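Local coordinates for kappa-carrageenase (Zobellia galactanivorans, PDB 5OCR), which probably hydrolyses kappa-carrageenan, a galactan of red algae, through its family 16 glycoside hydrolase domain of beta-jellyroll fold, at residues A[161-166]-A[177-182]. Numbering follows the deposited sequence. Where two conformers were deposited one is given.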
loop_
_atom_site.group_PDB
_atom_site.type_symbol
_atom_site.label_atom_id
_atom_site.label_comp_id
_atom_site.label_asym_id
_atom_site.label_seq_id
_atom_site.Cartn_x
_atom_site.Cartn_y
_atom_site.Cartn_z
ATOM N N ASP A 161 -4.467 -7.706 -4.904
ATOM C CA ASP A 161 -5.103 -6.605 -5.626
ATOM C C ASP A 161 -4.062 -5.568 -5.954
ATOM O O ASP A 161 -3.120 -5.352 -5.187
ATOM C CB ASP A 161 -6.115 -5.960 -4.698
ATOM C CG ASP A 161 -7.196 -6.971 -4.268
ATOM O OD1 ASP A 161 -7.800 -7.543 -5.192
ATOM O OD2 ASP A 161 -7.373 -7.252 -3.046
ATOM N N LEU A 162 -4.226 -4.957 -7.121
ATOM C CA LEU A 162 -3.234 -4.072 -7.673
ATOM C C LEU A 162 -4.013 -2.884 -8.247
ATOM O O LEU A 162 -3.888 -2.573 -9.415
ATOM C CB LEU A 162 -2.284 -4.739 -8.698
ATOM C CG LEU A 162 -1.743 -6.130 -8.295
ATOM C CD1 LEU A 162 -2.638 -7.261 -8.848
ATOM C CD2 LEU A 162 -0.391 -6.280 -8.971
ATOM N N ASN A 163 -4.717 -2.107 -7.411
ATOM C CA ASN A 163 -5.763 -1.204 -7.923
ATOM C C ASN A 163 -5.365 0.257 -8.035
ATOM O O ASN A 163 -4.368 0.619 -7.455
ATOM C CB ASN A 163 -6.916 -1.205 -6.905
ATOM C CG ASN A 163 -7.593 -2.546 -6.878
ATOM O OD1 ASN A 163 -7.606 -3.247 -7.884
ATOM N ND2 ASN A 163 -8.249 -2.865 -5.803
ATOM N N LEU A 164 -6.081 0.997 -8.881
ATOM C CA LEU A 164 -5.909 2.450 -8.934
ATOM C C LEU A 164 -7.082 3.157 -8.267
ATOM O O LEU A 164 -8.218 2.698 -8.366
ATOM C CB LEU A 164 -5.984 2.925 -10.377
ATOM C CG LEU A 164 -4.826 2.376 -11.231
ATOM C CD1 LEU A 164 -5.091 2.559 -12.736
ATOM C CD2 LEU A 164 -3.473 2.857 -10.803
ATOM N N HIS A 165 -6.814 4.318 -7.663
ATOM C CA HIS A 165 -7.898 5.077 -6.984
ATOM C C HIS A 165 -7.644 6.523 -7.342
ATOM O O HIS A 165 -6.508 6.950 -7.472
ATOM C CB HIS A 165 -7.822 4.990 -5.464
ATOM C CG HIS A 165 -7.928 3.605 -4.908
ATOM N ND1 HIS A 165 -9.081 3.138 -4.313
ATOM C CD2 HIS A 165 -6.997 2.563 -4.865
ATOM C CE1 HIS A 165 -8.877 1.864 -3.913
ATOM N NE2 HIS A 165 -7.588 1.523 -4.246
ATOM N N ALA A 166 -8.727 7.269 -7.549
ATOM C CA ALA A 166 -8.570 8.729 -7.682
ATOM C C ALA A 166 -9.776 9.494 -7.163
ATOM O O ALA A 166 -10.823 8.973 -6.994
ATOM C CB ALA A 166 -8.382 9.105 -9.160
ATOM N N LYS A 177 -13.309 7.974 -7.641
ATOM C CA LYS A 177 -13.370 6.982 -8.716
ATOM C C LYS A 177 -12.676 5.727 -8.137
ATOM O O LYS A 177 -11.449 5.728 -7.929
ATOM C CB LYS A 177 -12.579 7.456 -9.951
ATOM C CG LYS A 177 -13.085 8.778 -10.573
ATOM C CD LYS A 177 -14.567 8.754 -10.934
ATOM C CE LYS A 177 -15.013 10.091 -11.522
ATOM N NZ LYS A 177 -16.479 10.133 -11.927
ATOM N N ARG A 178 -13.495 4.727 -7.781
ATOM C CA ARG A 178 -13.075 3.559 -7.017
ATOM C C ARG A 178 -12.916 2.400 -7.987
ATOM O O ARG A 178 -13.664 2.311 -8.986
ATOM C CB ARG A 178 -14.123 3.264 -5.935
ATOM C CG ARG A 178 -14.488 4.534 -5.165
ATOM C CD ARG A 178 -15.162 4.289 -3.828
ATOM N NE ARG A 178 -14.699 5.217 -2.778
ATOM C CZ ARG A 178 -15.417 6.196 -2.252
ATOM N NH1 ARG A 178 -16.643 6.429 -2.695
ATOM N NH2 ARG A 178 -14.908 6.946 -1.278
ATOM N N PRO A 179 -12.029 1.460 -7.677
ATOM C CA PRO A 179 -11.819 0.330 -8.596
ATOM C C PRO A 179 -13.081 -0.465 -8.895
ATOM O O PRO A 179 -13.268 -0.827 -10.040
ATOM C CB PRO A 179 -10.846 -0.575 -7.802
ATOM C CG PRO A 179 -10.238 0.289 -6.776
ATOM C CD PRO A 179 -11.042 1.500 -6.554
ATOM N N LYS A 180 -13.967 -0.685 -7.893
ATOM C CA LYS A 180 -15.139 -1.534 -8.128
ATOM C C LYS A 180 -16.170 -0.788 -8.931
ATOM O O LYS A 180 -17.078 -1.422 -9.460
ATOM C CB LYS A 180 -15.724 -2.051 -6.819
ATOM C CG LYS A 180 -14.803 -3.075 -6.176
ATOM C CD LYS A 180 -15.402 -3.589 -4.876
ATOM C CE LYS A 180 -14.318 -4.487 -4.209
ATOM N NZ LYS A 180 -14.687 -4.983 -2.871
ATOM N N MET A 181 -16.032 0.551 -9.010
ATOM C CA MET A 181 -16.958 1.391 -9.839
ATOM C C MET A 181 -16.507 1.445 -11.270
ATOM O O MET A 181 -17.327 1.538 -12.217
ATOM C CB MET A 181 -17.008 2.822 -9.293
ATOM C CG MET A 181 -17.407 2.809 -7.829
ATOM S SD MET A 181 -18.319 4.208 -7.150
ATOM C CE MET A 181 -19.268 3.321 -5.899
ATOM N N TYR A 182 -15.196 1.353 -11.459
ATOM C CA TYR A 182 -14.561 1.524 -12.801
ATOM C C TYR A 182 -13.565 0.385 -13.054
ATOM O O TYR A 182 -12.359 0.592 -13.175
ATOM C CB TYR A 182 -13.886 2.938 -12.936
ATOM C CG TYR A 182 -14.880 4.032 -12.869
ATOM C CD1 TYR A 182 -15.605 4.391 -14.052
ATOM C CD2 TYR A 182 -15.212 4.635 -11.660
ATOM C CE1 TYR A 182 -16.599 5.371 -13.979
ATOM C CE2 TYR A 182 -16.247 5.593 -11.589
ATOM C CZ TYR A 182 -16.886 5.946 -12.769
ATOM O OH TYR A 182 -17.892 6.856 -12.729
#
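Pro-179 packs over one face of the His-165 imidazole and buries more surface than any other residue here. Its CG stands 3.9 Å from the ring centroid and 25° off the ring normal, which meets the geometry of a CH-pi contact, while CD lies 3.4 Å from His-165 ND1. The first torsion of His-165 (chi1 -60°) sets its CG anti to the carbonyl carbon, beside the backbone N, the base from which the ring reaches the proline. The same Pro-179 CG also meets Asn-163, whose CB comes within 3.6 Å of it, the two side chains crossing at about a right angle. An alanine in place of His-165 would probably strip the proline of its CH-pi partner and leave CG and CD less tightly covered. Beyond the proline, Ala-166 and Lys-177 form an antiparallel hydrogen-bonded pair: Lys-177 N to Ala-166 O is 2.8 Å and nearly straight (176°), and Ala-166 N to Lys-177 O is 3.2 Å. The Lys-177 amino group turns to a salt bridge with Glu-170. This pair lies at the open end of the hairpin of strands 159-170 and 173-177; Gln-186 of helix 183-186 bonds both Leu-164 O and Lys-177 O, while strand 134-144 flanks strand 159-170.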